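Local coordinates for protein acetolactate synthase isozyme 1 large subunit (Escherichia coli, PDB 6LPI) that forms the large catalytic chain of a thiamine diphosphate enzyme of the acetohydroxy-acid synthase family, with FAD, thiamine diphosphate and magnesium ion bound, at residues K302-D307 against P319-Q324; V215-G220 against L279-A284; E199-A204 against A332-L337. One frame throughout, in Å; residues are numbered along the deposited sequence.

Contact 1 (K302-D307 against P319-Q324); sequences KIIHVD and PHVAIQ. With FAD (flavin-adenine dinucleotide), chain I.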
loop_
_atom_site.group_PDB
_atom_site.type_symbol
_atom_site.label_atom_id
_atom_site.label_comp_id
_atom_site.label_asym_id
_atom_site.label_seq_id
_atom_site.Cartn_x
_atom_site.Cartn_y
_atom_site.Cartn_z
ATOM N N LYS B 302 26.359 -6.852 5.316
ATOM C CA LYS B 302 26.414 -5.715 4.426
ATOM C C LYS B 302 25.106 -5.686 3.656
ATOM O O LYS B 302 24.445 -6.713 3.487
ATOM C CB LYS B 302 27.618 -5.799 3.496
ATOM C CG LYS B 302 28.931 -5.841 4.238
ATOM C CD LYS B 302 29.978 -4.988 3.593
ATOM C CE LYS B 302 31.100 -4.728 4.574
ATOM N NZ LYS B 302 30.526 -4.140 5.816
ATOM N N ILE B 303 24.697 -4.502 3.230
ATOM C CA ILE B 303 23.374 -4.346 2.656
ATOM C C ILE B 303 23.474 -3.718 1.279
ATOM O O ILE B 303 24.174 -2.713 1.081
ATOM C CB ILE B 303 22.454 -3.524 3.578
ATOM C CG1 ILE B 303 22.182 -4.321 4.866
ATOM C CG2 ILE B 303 21.180 -3.106 2.838
ATOM C CD1 ILE B 303 21.360 -3.599 5.897
ATOM N N ILE B 304 22.742 -4.304 0.338
ATOM C CA ILE B 304 22.427 -3.660 -0.923
ATOM C C ILE B 304 20.935 -3.353 -0.900
ATOM O O ILE B 304 20.117 -4.183 -0.480
ATOM C CB ILE B 304 22.792 -4.547 -2.128
ATOM C CG1 ILE B 304 24.088 -5.303 -1.866
ATOM C CG2 ILE B 304 22.908 -3.714 -3.385
ATOM C CD1 ILE B 304 24.391 -6.348 -2.926
ATOM N N HIS B 305 20.585 -2.155 -1.342
ATOM C CA HIS B 305 19.220 -1.682 -1.234
ATOM C C HIS B 305 18.877 -0.983 -2.544
ATOM O O HIS B 305 19.490 0.040 -2.874
ATOM C CB HIS B 305 19.092 -0.744 -0.019
ATOM C CG HIS B 305 17.679 -0.394 0.343
ATOM N ND1 HIS B 305 17.364 0.659 1.173
ATOM C CD2 HIS B 305 16.500 -0.964 0.001
ATOM C CE1 HIS B 305 16.054 0.733 1.319
ATOM N NE2 HIS B 305 15.507 -0.246 0.624
ATOM N N VAL B 306 17.872 -1.497 -3.255
ATOM C CA VAL B 306 17.393 -0.924 -4.518
ATOM C C VAL B 306 15.951 -0.503 -4.324
ATOM O O VAL B 306 15.076 -1.351 -4.104
ATOM C CB VAL B 306 17.481 -1.908 -5.699
ATOM C CG1 VAL B 306 17.183 -1.181 -7.004
ATOM C CG2 VAL B 306 18.860 -2.524 -5.781
ATOM N N ASP B 307 15.690 0.792 -4.488
ATOM C CA ASP B 307 14.370 1.325 -4.217
ATOM C C ASP B 307 14.128 2.523 -5.134
ATOM O O ASP B 307 15.045 3.312 -5.397
ATOM C CB ASP B 307 14.270 1.722 -2.738
ATOM C CG ASP B 307 12.854 1.738 -2.241
ATOM O OD1 ASP B 307 12.509 0.812 -1.462
ATOM O OD2 ASP B 307 12.096 2.655 -2.633
ATOM N N PRO B 319 22.724 1.484 3.669
ATOM C CA PRO B 319 23.190 0.426 2.779
ATOM C C PRO B 319 24.638 0.668 2.378
ATOM O O PRO B 319 25.168 1.781 2.459
ATOM C CB PRO B 319 22.256 0.553 1.565
ATOM C CG PRO B 319 21.926 1.988 1.495
ATOM C CD PRO B 319 21.991 2.533 2.935
ATOM N N HIS B 320 25.282 -0.411 1.952
ATOM C CA HIS B 320 26.624 -0.280 1.425
ATOM C C HIS B 320 26.611 -0.008 -0.066
ATOM O O HIS B 320 27.527 0.633 -0.589
ATOM C CB HIS B 320 27.414 -1.536 1.763
ATOM C CG HIS B 320 27.622 -1.718 3.232
ATOM N ND1 HIS B 320 26.596 -2.048 4.090
ATOM C CD2 HIS B 320 28.736 -1.626 3.993
ATOM C CE1 HIS B 320 27.070 -2.154 5.318
ATOM N NE2 HIS B 320 28.366 -1.903 5.287
ATOM N N VAL B 321 25.572 -0.452 -0.755
ATOM C CA VAL B 321 25.314 -0.060 -2.129
ATOM C C VAL B 321 23.842 0.309 -2.194
ATOM O O VAL B 321 22.980 -0.495 -1.824
ATOM C CB VAL B 321 25.652 -1.180 -3.124
ATOM C CG1 VAL B 321 25.084 -0.872 -4.512
ATOM C CG2 VAL B 321 27.136 -1.386 -3.169
ATOM N N ALA B 322 23.560 1.529 -2.640
ATOM C CA ALA B 322 22.210 2.061 -2.730
ATOM C C ALA B 322 21.964 2.474 -4.171
ATOM O O ALA B 322 22.714 3.283 -4.729
ATOM C CB ALA B 322 22.024 3.250 -1.789
ATOM N N ILE B 323 20.917 1.924 -4.766
ATOM C CA ILE B 323 20.496 2.266 -6.114
ATOM C C ILE B 323 19.096 2.826 -6.011
ATOM O O ILE B 323 18.214 2.183 -5.430
ATOM C CB ILE B 323 20.462 1.030 -7.023
ATOM C CG1 ILE B 323 21.845 0.418 -7.142
ATOM C CG2 ILE B 323 19.869 1.373 -8.400
ATOM C CD1 ILE B 323 22.528 0.862 -8.293
ATOM N N GLN B 324 18.878 3.993 -6.598
ATOM C CA GLN B 324 17.529 4.533 -6.696
ATOM C C GLN B 324 17.099 4.211 -8.110
ATOM O O GLN B 324 17.487 4.896 -9.060
ATOM C CB GLN B 324 17.463 6.026 -6.439
ATOM C CG GLN B 324 16.071 6.510 -6.667
ATOM C CD GLN B 324 16.011 7.964 -6.958
ATOM O OE1 GLN B 324 17.043 8.626 -7.051
ATOM N NE2 GLN B 324 14.798 8.490 -7.085
HETATM P PA FAD I . 5.854 -1.718 0.917
HETATM O O1A FAD I . 4.937 -2.739 0.367
HETATM O O2A FAD I . 5.244 -0.417 1.368
HETATM O O5B FAD I . 6.879 -1.548 -0.273
HETATM C C5B FAD I . 7.021 -0.297 -0.975
HETATM C C4B FAD I . 8.492 -0.071 -1.193
HETATM O O4B FAD I . 8.887 -0.543 -2.509
HETATM C C3B FAD I . 8.925 1.391 -1.135
HETATM O O3B FAD I . 10.212 1.460 -0.520
HETATM C C2B FAD I . 8.895 1.784 -2.617
HETATM O O2B FAD I . 9.677 2.923 -2.943
HETATM C C1B FAD I . 9.495 0.520 -3.216
HETATM N N9A FAD I . 9.260 0.333 -4.638
HETATM C C8A FAD I . 8.061 0.342 -5.299
HETATM N N7A FAD I . 8.161 0.120 -6.591
HETATM C C5A FAD I . 9.523 -0.046 -6.791
HETATM C C6A FAD I . 10.292 -0.301 -7.945
HETATM N N6A FAD I . 9.775 -0.442 -9.168
HETATM N N1A FAD I . 11.632 -0.395 -7.798
HETATM C C2A FAD I . 12.158 -0.248 -6.579
HETATM N N3A FAD I . 11.536 -0.014 -5.423
HETATM C C4A FAD I . 10.212 0.084 -5.597
HETATM N N1 FAD I . 5.150 -7.345 7.508
HETATM C C2 FAD I . 6.199 -8.212 7.563
HETATM O O2 FAD I . 7.122 -8.140 6.761
HETATM N N3 FAD I . 6.230 -9.203 8.527
HETATM C C4 FAD I . 5.268 -9.426 9.490
HETATM O O4 FAD I . 5.403 -10.345 10.294
HETATM C C4X FAD I . 4.156 -8.489 9.432
HETATM N N5 FAD I . 3.184 -8.619 10.309
HETATM C C5X FAD I . 2.117 -7.731 10.233
HETATM C C6 FAD I . 1.068 -7.854 11.146
HETATM C C7 FAD I . -0.028 -6.993 11.096
HETATM C C7M FAD I . -1.136 -7.139 12.104
HETATM C C8 FAD I . -0.075 -5.984 10.120
HETATM C C8M FAD I . -1.240 -5.025 10.054
HETATM C C9 FAD I . 0.971 -5.858 9.210
HETATM C C9A FAD I . 2.066 -6.713 9.265
HETATM N N10 FAD I . 3.137 -6.610 8.351
HETATM C C10 FAD I . 4.193 -7.480 8.403
HETATM C "C1'" FAD I . 3.142 -5.581 7.312
HETATM C "C2'" FAD I . 3.978 -4.368 7.691
HETATM O "O2'" FAD I . 3.213 -3.476 8.501
HETATM C "C3'" FAD I . 4.401 -3.629 6.422
HETATM O "O3'" FAD I . 3.246 -3.276 5.668
HETATM C "C4'" FAD I . 5.343 -4.416 5.518
HETATM O "O4'" FAD I . 6.239 -5.163 6.332
HETATM C "C5'" FAD I . 6.128 -3.520 4.591
HETATM O "O5'" FAD I . 6.632 -4.304 3.495
HETATM P P FAD I . 7.424 -3.630 2.339
HETATM O O1P FAD I . 8.832 -3.301 2.836
HETATM O O2P FAD I . 7.299 -4.390 1.223
HETATM O O3P FAD I . 6.644 -2.298 2.165
#

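Contact 2 (V215-G220 against L279-A284); sequences VLYLGG and LIVLGA. With FAD (flavin-adenine dinucleotide), chain I.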
loop_
_atom_site.group_PDB
_atom_site.type_symbol
_atom_site.label_atom_id
_atom_site.label_comp_id
_atom_site.label_asym_id
_atom_site.label_seq_id
_atom_site.Cartn_x
_atom_site.Cartn_y
_atom_site.Cartn_z
ATOM N N VAL B 215 21.065 -13.433 1.593
ATOM C CA VAL B 215 19.628 -13.632 1.544
ATOM C C VAL B 215 19.050 -12.513 0.706
ATOM O O VAL B 215 19.579 -11.393 0.678
ATOM C CB VAL B 215 18.937 -13.674 2.924
ATOM C CG1 VAL B 215 19.731 -14.489 3.922
ATOM C CG2 VAL B 215 18.622 -12.286 3.398
ATOM N N LEU B 216 18.010 -12.852 -0.042
ATOM C CA LEU B 216 17.300 -11.910 -0.889
ATOM C C LEU B 216 16.016 -11.533 -0.160
ATOM O O LEU B 216 15.253 -12.404 0.257
ATOM C CB LEU B 216 17.052 -12.524 -2.270
ATOM C CG LEU B 216 16.153 -11.885 -3.312
ATOM C CD1 LEU B 216 16.785 -10.613 -3.801
ATOM C CD2 LEU B 216 16.004 -12.825 -4.481
ATOM N N TYR B 217 15.850 -10.263 0.096
ATOM C CA TYR B 217 14.780 -9.733 0.927
ATOM C C TYR B 217 13.846 -8.933 0.014
ATOM O O TYR B 217 14.173 -7.828 -0.421
ATOM C CB TYR B 217 15.425 -8.933 2.064
ATOM C CG TYR B 217 14.574 -8.001 2.886
ATOM C CD1 TYR B 217 13.192 -8.089 2.917
ATOM C CD2 TYR B 217 15.175 -7.003 3.616
ATOM C CE1 TYR B 217 12.450 -7.217 3.666
ATOM C CE2 TYR B 217 14.441 -6.122 4.358
ATOM C CZ TYR B 217 13.080 -6.234 4.384
ATOM O OH TYR B 217 12.357 -5.346 5.137
ATOM N N LEU B 218 12.688 -9.507 -0.287
ATOM C CA LEU B 218 11.722 -8.930 -1.215
ATOM C C LEU B 218 10.603 -8.189 -0.509
ATOM O O LEU B 218 10.104 -8.635 0.530
ATOM C CB LEU B 218 11.117 -10.007 -2.109
ATOM C CG LEU B 218 12.164 -10.878 -2.746
ATOM C CD1 LEU B 218 11.462 -11.877 -3.691
ATOM C CD2 LEU B 218 13.090 -9.915 -3.488
ATOM N N GLY B 219 10.215 -7.054 -1.103
ATOM C CA GLY B 219 9.109 -6.254 -0.625
ATOM C C GLY B 219 8.085 -6.008 -1.720
ATOM O O GLY B 219 8.205 -6.506 -2.842
ATOM N N GLY B 220 7.065 -5.231 -1.360
ATOM C CA GLY B 220 5.964 -4.971 -2.270
ATOM C C GLY B 220 6.341 -4.228 -3.536
ATOM O O GLY B 220 5.488 -4.061 -4.413
ATOM N N LEU B 279 22.612 -8.910 2.719
ATOM C CA LEU B 279 21.221 -9.008 2.304
ATOM C C LEU B 279 20.972 -8.054 1.147
ATOM O O LEU B 279 21.457 -6.914 1.147
ATOM C CB LEU B 279 20.194 -8.840 3.435
ATOM C CG LEU B 279 20.056 -7.910 4.594
ATOM C CD1 LEU B 279 19.442 -6.679 4.089
ATOM C CD2 LEU B 279 19.132 -8.558 5.583
ATOM N N ILE B 280 20.298 -8.580 0.130
ATOM C CA ILE B 280 19.914 -7.873 -1.085
ATOM C C ILE B 280 18.462 -7.454 -0.942
ATOM O O ILE B 280 17.558 -8.292 -0.963
ATOM C CB ILE B 280 20.088 -8.753 -2.328
ATOM C CG1 ILE B 280 21.435 -9.492 -2.311
ATOM C CG2 ILE B 280 19.806 -7.956 -3.576
ATOM C CD1 ILE B 280 21.323 -10.938 -1.967
ATOM N N VAL B 281 18.226 -6.175 -0.732
ATOM C CA VAL B 281 16.897 -5.683 -0.411
ATOM C C VAL B 281 16.327 -5.032 -1.667
ATOM O O VAL B 281 16.812 -3.985 -2.116
ATOM C CB VAL B 281 16.944 -4.695 0.758
ATOM C CG1 VAL B 281 15.536 -4.397 1.255
ATOM C CG2 VAL B 281 17.822 -5.244 1.833
ATOM N N LEU B 282 15.294 -5.647 -2.234
ATOM C CA LEU B 282 14.619 -5.109 -3.401
ATOM C C LEU B 282 13.185 -4.813 -3.023
ATOM O O LEU B 282 12.467 -5.712 -2.581
ATOM C CB LEU B 282 14.668 -6.077 -4.567
ATOM C CG LEU B 282 16.036 -6.680 -4.798
ATOM C CD1 LEU B 282 15.982 -7.745 -5.883
ATOM C CD2 LEU B 282 16.961 -5.555 -5.195
ATOM N N GLY B 283 12.775 -3.560 -3.187
ATOM C CA GLY B 283 11.388 -3.195 -2.985
ATOM C C GLY B 283 10.889 -3.264 -1.560
ATOM O O GLY B 283 9.678 -3.206 -1.356
ATOM N N ALA B 284 11.769 -3.373 -0.566
ATOM C CA ALA B 284 11.359 -3.322 0.830
ATOM C C ALA B 284 11.833 -2.029 1.473
ATOM O O ALA B 284 12.784 -1.393 1.008
ATOM C CB ALA B 284 11.907 -4.511 1.621
HETATM P PA FAD I . 5.854 -1.718 0.917
HETATM O O1A FAD I . 4.937 -2.739 0.367
HETATM O O2A FAD I . 5.244 -0.417 1.368
HETATM O O5B FAD I . 6.879 -1.548 -0.273
HETATM C C5B FAD I . 7.021 -0.297 -0.975
HETATM C C4B FAD I . 8.492 -0.071 -1.193
HETATM O O4B FAD I . 8.887 -0.543 -2.509
HETATM C C3B FAD I . 8.925 1.391 -1.135
HETATM O O3B FAD I . 10.212 1.460 -0.520
HETATM C C2B FAD I . 8.895 1.784 -2.617
HETATM O O2B FAD I . 9.677 2.923 -2.943
HETATM C C1B FAD I . 9.495 0.520 -3.216
HETATM N N9A FAD I . 9.260 0.333 -4.638
HETATM C C8A FAD I . 8.061 0.342 -5.299
HETATM N N7A FAD I . 8.161 0.120 -6.591
HETATM C C5A FAD I . 9.523 -0.046 -6.791
HETATM C C6A FAD I . 10.292 -0.301 -7.945
HETATM N N6A FAD I . 9.775 -0.442 -9.168
HETATM N N1A FAD I . 11.632 -0.395 -7.798
HETATM C C2A FAD I . 12.158 -0.248 -6.579
HETATM N N3A FAD I . 11.536 -0.014 -5.423
HETATM C C4A FAD I . 10.212 0.084 -5.597
HETATM N N1 FAD I . 5.150 -7.345 7.508
HETATM C C2 FAD I . 6.199 -8.212 7.563
HETATM O O2 FAD I . 7.122 -8.140 6.761
HETATM N N3 FAD I . 6.230 -9.203 8.527
HETATM C C4 FAD I . 5.268 -9.426 9.490
HETATM O O4 FAD I . 5.403 -10.345 10.294
HETATM C C4X FAD I . 4.156 -8.489 9.432
HETATM N N5 FAD I . 3.184 -8.619 10.309
HETATM C C5X FAD I . 2.117 -7.731 10.233
HETATM C C6 FAD I . 1.068 -7.854 11.146
HETATM C C7 FAD I . -0.028 -6.993 11.096
HETATM C C7M FAD I . -1.136 -7.139 12.104
HETATM C C8 FAD I . -0.075 -5.984 10.120
HETATM C C8M FAD I . -1.240 -5.025 10.054
HETATM C C9 FAD I . 0.971 -5.858 9.210
HETATM C C9A FAD I . 2.066 -6.713 9.265
HETATM N N10 FAD I . 3.137 -6.610 8.351
HETATM C C10 FAD I . 4.193 -7.480 8.403
HETATM C "C1'" FAD I . 3.142 -5.581 7.312
HETATM C "C2'" FAD I . 3.978 -4.368 7.691
HETATM O "O2'" FAD I . 3.213 -3.476 8.501
HETATM C "C3'" FAD I . 4.401 -3.629 6.422
HETATM O "O3'" FAD I . 3.246 -3.276 5.668
HETATM C "C4'" FAD I . 5.343 -4.416 5.518
HETATM O "O4'" FAD I . 6.239 -5.163 6.332
HETATM C "C5'" FAD I . 6.128 -3.520 4.591
HETATM O "O5'" FAD I . 6.632 -4.304 3.495
HETATM P P FAD I . 7.424 -3.630 2.339
HETATM O O1P FAD I . 8.832 -3.301 2.836
HETATM O O2P FAD I . 7.299 -4.390 1.223
HETATM O O3P FAD I . 6.644 -2.298 2.165
#

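Contact 3 (E199-A204 against A332-L337); sequences ESIRDA and AQLIPL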
loop_
_atom_site.group_PDB
_atom_site.type_symbol
_atom_site.label_atom_id
_atom_site.label_comp_id
_atom_site.label_asym_id
_atom_site.label_seq_id
_atom_site.Cartn_x
_atom_site.Cartn_y
_atom_site.Cartn_z
ATOM N N GLU B 199 28.725 1.413 -12.256
ATOM C CA GLU B 199 29.642 1.034 -11.183
ATOM C C GLU B 199 28.879 0.441 -10.003
ATOM O O GLU B 199 29.346 -0.500 -9.353
ATOM C CB GLU B 199 30.472 2.241 -10.735
ATOM C CG GLU B 199 30.752 2.255 -9.223
ATOM C CD GLU B 199 31.854 3.223 -8.778
ATOM O OE1 GLU B 199 31.928 4.356 -9.311
ATOM O OE2 GLU B 199 32.635 2.842 -7.873
ATOM N N SER B 200 27.713 1.006 -9.696
ATOM C CA SER B 200 26.844 0.477 -8.649
ATOM C C SER B 200 26.448 -0.974 -8.907
ATOM O O SER B 200 26.547 -1.823 -8.013
ATOM C CB SER B 200 25.623 1.356 -8.562
ATOM O OG SER B 200 26.027 2.699 -8.585
ATOM N N ILE B 201 25.919 -1.259 -10.105
ATOM C CA ILE B 201 25.561 -2.631 -10.470
ATOM C C ILE B 201 26.774 -3.554 -10.417
ATOM O O ILE B 201 26.674 -4.697 -9.957
ATOM C CB ILE B 201 24.874 -2.663 -11.853
ATOM C CG1 ILE B 201 23.469 -2.064 -11.771
ATOM C CG2 ILE B 201 24.801 -4.069 -12.406
ATOM C CD1 ILE B 201 23.445 -0.615 -11.970
ATOM N N ARG B 202 27.936 -3.081 -10.875
ATOM C CA ARG B 202 29.149 -3.892 -10.756
ATOM C C ARG B 202 29.460 -4.201 -9.290
ATOM O O ARG B 202 29.761 -5.351 -8.935
ATOM C CB ARG B 202 30.329 -3.196 -11.436
ATOM C CG ARG B 202 30.238 -3.196 -12.946
ATOM C CD ARG B 202 30.929 -4.402 -13.534
ATOM N NE ARG B 202 30.836 -4.405 -14.992
ATOM C CZ ARG B 202 31.319 -5.367 -15.773
ATOM N NH1 ARG B 202 31.195 -5.284 -17.097
ATOM N NH2 ARG B 202 31.922 -6.418 -15.226
ATOM N N ASP B 203 29.381 -3.186 -8.421
ATOM C CA ASP B 203 29.769 -3.369 -7.033
ATOM C C ASP B 203 28.818 -4.308 -6.315
ATOM O O ASP B 203 29.254 -5.137 -5.501
ATOM C CB ASP B 203 29.761 -2.029 -6.314
ATOM C CG ASP B 203 30.870 -1.117 -6.764
ATOM O OD1 ASP B 203 31.865 -1.616 -7.343
ATOM O OD2 ASP B 203 30.754 0.104 -6.525
ATOM N N ALA B 204 27.527 -4.222 -6.629
ATOM C CA ALA B 204 26.575 -5.179 -6.078
ATOM C C ALA B 204 26.845 -6.588 -6.598
ATOM O O ALA B 204 26.836 -7.550 -5.824
ATOM C CB ALA B 204 25.146 -4.740 -6.381
ATOM N N ALA B 332 17.752 -6.451 -14.747
ATOM C CA ALA B 332 18.181 -6.622 -16.126
ATOM C C ALA B 332 19.664 -6.321 -16.262
ATOM O O ALA B 332 20.416 -7.096 -16.857
ATOM C CB ALA B 332 17.347 -5.746 -17.056
ATOM N N GLN B 333 20.128 -5.239 -15.656
ATOM C CA GLN B 333 21.543 -4.969 -15.853
ATOM C C GLN B 333 22.434 -5.774 -14.904
ATOM O O GLN B 333 23.659 -5.743 -15.052
ATOM C CB GLN B 333 21.765 -3.466 -15.711
ATOM C CG GLN B 333 21.813 -2.722 -17.047
ATOM C CD GLN B 333 22.096 -1.238 -16.861
ATOM O OE1 GLN B 333 23.156 -0.835 -16.394
ATOM N NE2 GLN B 333 21.120 -0.411 -17.242
ATOM N N LEU B 334 21.859 -6.524 -13.964
ATOM C CA LEU B 334 22.630 -7.201 -12.928
ATOM C C LEU B 334 22.712 -8.707 -13.078
ATOM O O LEU B 334 23.775 -9.282 -12.828
ATOM C CB LEU B 334 22.044 -6.900 -11.542
ATOM C CG LEU B 334 22.729 -7.618 -10.365
ATOM C CD1 LEU B 334 24.135 -7.074 -10.103
ATOM C CD2 LEU B 334 21.895 -7.550 -9.085
ATOM N N ILE B 335 21.630 -9.370 -13.494
ATOM C CA ILE B 335 21.644 -10.833 -13.551
ATOM C C ILE B 335 22.779 -11.376 -14.406
ATOM O O ILE B 335 23.452 -12.317 -13.964
ATOM C CB ILE B 335 20.266 -11.360 -13.970
ATOM C CG1 ILE B 335 19.263 -11.127 -12.845
ATOM C CG2 ILE B 335 20.343 -12.829 -14.224
ATOM C CD1 ILE B 335 17.837 -11.206 -13.281
ATOM N N PRO B 336 23.083 -10.836 -15.596
ATOM C CA PRO B 336 24.201 -11.394 -16.381
ATOM C C PRO B 336 25.567 -11.221 -15.730
ATOM O O PRO B 336 26.538 -11.815 -16.204
ATOM C CB PRO B 336 24.121 -10.628 -17.710
ATOM C CG PRO B 336 23.357 -9.413 -17.409
ATOM C CD PRO B 336 22.362 -9.810 -16.368
ATOM N N LEU B 337 25.689 -10.390 -14.706
ATOM C CA LEU B 337 26.948 -10.207 -14.005
ATOM C C LEU B 337 27.033 -11.012 -12.717
ATOM O O LEU B 337 28.088 -11.008 -12.072
ATOM C CB LEU B 337 27.183 -8.720 -13.725
ATOM C CG LEU B 337 27.561 -7.981 -15.012
ATOM C CD1 LEU B 337 26.371 -7.284 -15.684
ATOM C CD2 LEU B 337 28.665 -7.009 -14.735
#

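Contact 1 (K302-D307 against P319-Q324)
Lys302 and His320 both hold CG anti to the carbonyl carbon (chi1 -60° and -65°), and their side chains meet at about a right angle. CD of Lys302 lies over one face of the His320 ring, displaced toward the rim and 3.9 Å from the ring centroid, a CH-pi contact at the exposed end of the strand pair.

Beyond this end, 302-307 and 321-324 run parallel. Ile303 O accepts two backbone donors, His320 N at 2.7 Å and Val321 N at 3.2 Å, both in its carbonyl plane. His305 N then bonds Val321 O, Ile323 N bonds His305 O, and Asp307 N closes the ladder on Ile323 O at 3.0 Å. On one face CG2 of Ile304 packs on CB of Val321 (3.7 Å), the two side chains pointing the same way, and Val306 lies similarly beside Ile323. On the other face CB of His305 meets CB of Pro319, while its NE2 is bonded to Ala284 O.

Asp307, its CG anti to the backbone N (chi1 -156°), grips the adenosine ribose of FAD with both carboxylate oxygens: O3B donates to OD1 at 2.6 Å and O2B to OD2, which also bonds Asp309 N. Such two-pronged acceptance suggests an ionised carboxylate, and recalls the acidic residue that holds the ribose diol in Rossmann dinucleotide sites.

Contact 2 (V215-G220 against L279-A284)
Val215 O receives Ile280 N at 3.0 Å, one of four backbone bonds between the parallel segments; Val215 is also backbone-bonded to Leu278, just before them. Ile280 O accepts Tyr217 N (2.8 Å), Tyr217 O accepts Leu282 N, and Leu282 O accepts Gly219 N at the end of the ladder. The backbones of Leu216 and Leu218 bond on their other side to Thr241 of strand 240-242 and to the flanking Pro239 and Thr243, and Val281 pairs with Ile304 and Val306.

Past the strands Gly220 N turns to the cofactor, donating to FAD O2P at 2.7 Å in a nearly straight bond (167°). Gly219 CA makes a CA-H...O contact to Gly283 O.

The Tyr217 ring has the methyl of Ala284 over one face, CB 3.8 Å from the ring centroid. CD1 of Leu279 comes to its edge, and CG1 of Val281, whose side chain points the same way as the tyrosine, approaches CD2 obliquely at 3.5 Å. On the reverse face of the sheet, Leu216 CD1 meets Leu282 CD1 at 3.6 Å.

The two strands are the inner pair of a six-stranded parallel Rossmann-like sheet, between strands 240-242 and 302-307. Helix 226-235 covers the Leu216 and Leu218 side, and Val215, Tyr217 and Leu279 line the other.

Contact 3 (E199-A204 against A332-L337)
Arg202 presents one face of its guanidinium to Leu337, whose CD2 methyl sits over the centre of the flat group, 3.3 Å from CZ. The two side chains cross at about a right angle. This is a methyl packed on a planar cation, without a hydrogen bond. NE has a long, weak ion pair with Glu198 OE1. The arginine leaves its helix pointing away from 332-337; a bend at chi2 (-91°) turns CD, and the extended remainder brings the end back over Leu337.

Deeper in, Ile201 points toward 332-337 and packs between the two segments. It holds CG2 anti to the backbone N, and this methyl rests on Gln333 O (3.3 Å) and against CD1 of Leu334 (3.8 Å). The same CD1 lies 3.5 Å from Ile201 O and reaches toward Ala204. Residues 335-337 form a 3-10 segment, with Leu337 N bonded to Leu334 O at 2.9 Å, and Leu337 O in turn bonds Asn209 ND2 farther along helix 198-210.

No hydrogen bond joins the two segments, so apolar and van der Waals packing carries the contact. Ile201 also touches Ile323 of the edge strand. Two helices packed on each other and on the Ile304, Val306 and Ile323 face of a parallel sheet are typical of a Rossmann-like domain, here the central one.

All three contacts belong to one Rossmann-like alpha/beta domain. Contacts 1 and 2, with centres about 10 Å apart, are successive parts of the same sheet: Ile304 O and Val281 N, 2.8 Å apart, probably form one of the bonds joining strand 302-307 to strand 278-282. Both bring strand ends to FAD, contact 2 at the phosphates and contact 1 at the adenosine ribose. Contact 3 lies on the sheet beside contact 1, about 12 Å between centres, where Ile304 CG2 packs on Ala204 CB at 3.9 Å. It does not touch contact 2, whose nearest atoms are about 6 Å away, and the side chain of Leu334 is about 12 Å from FAD.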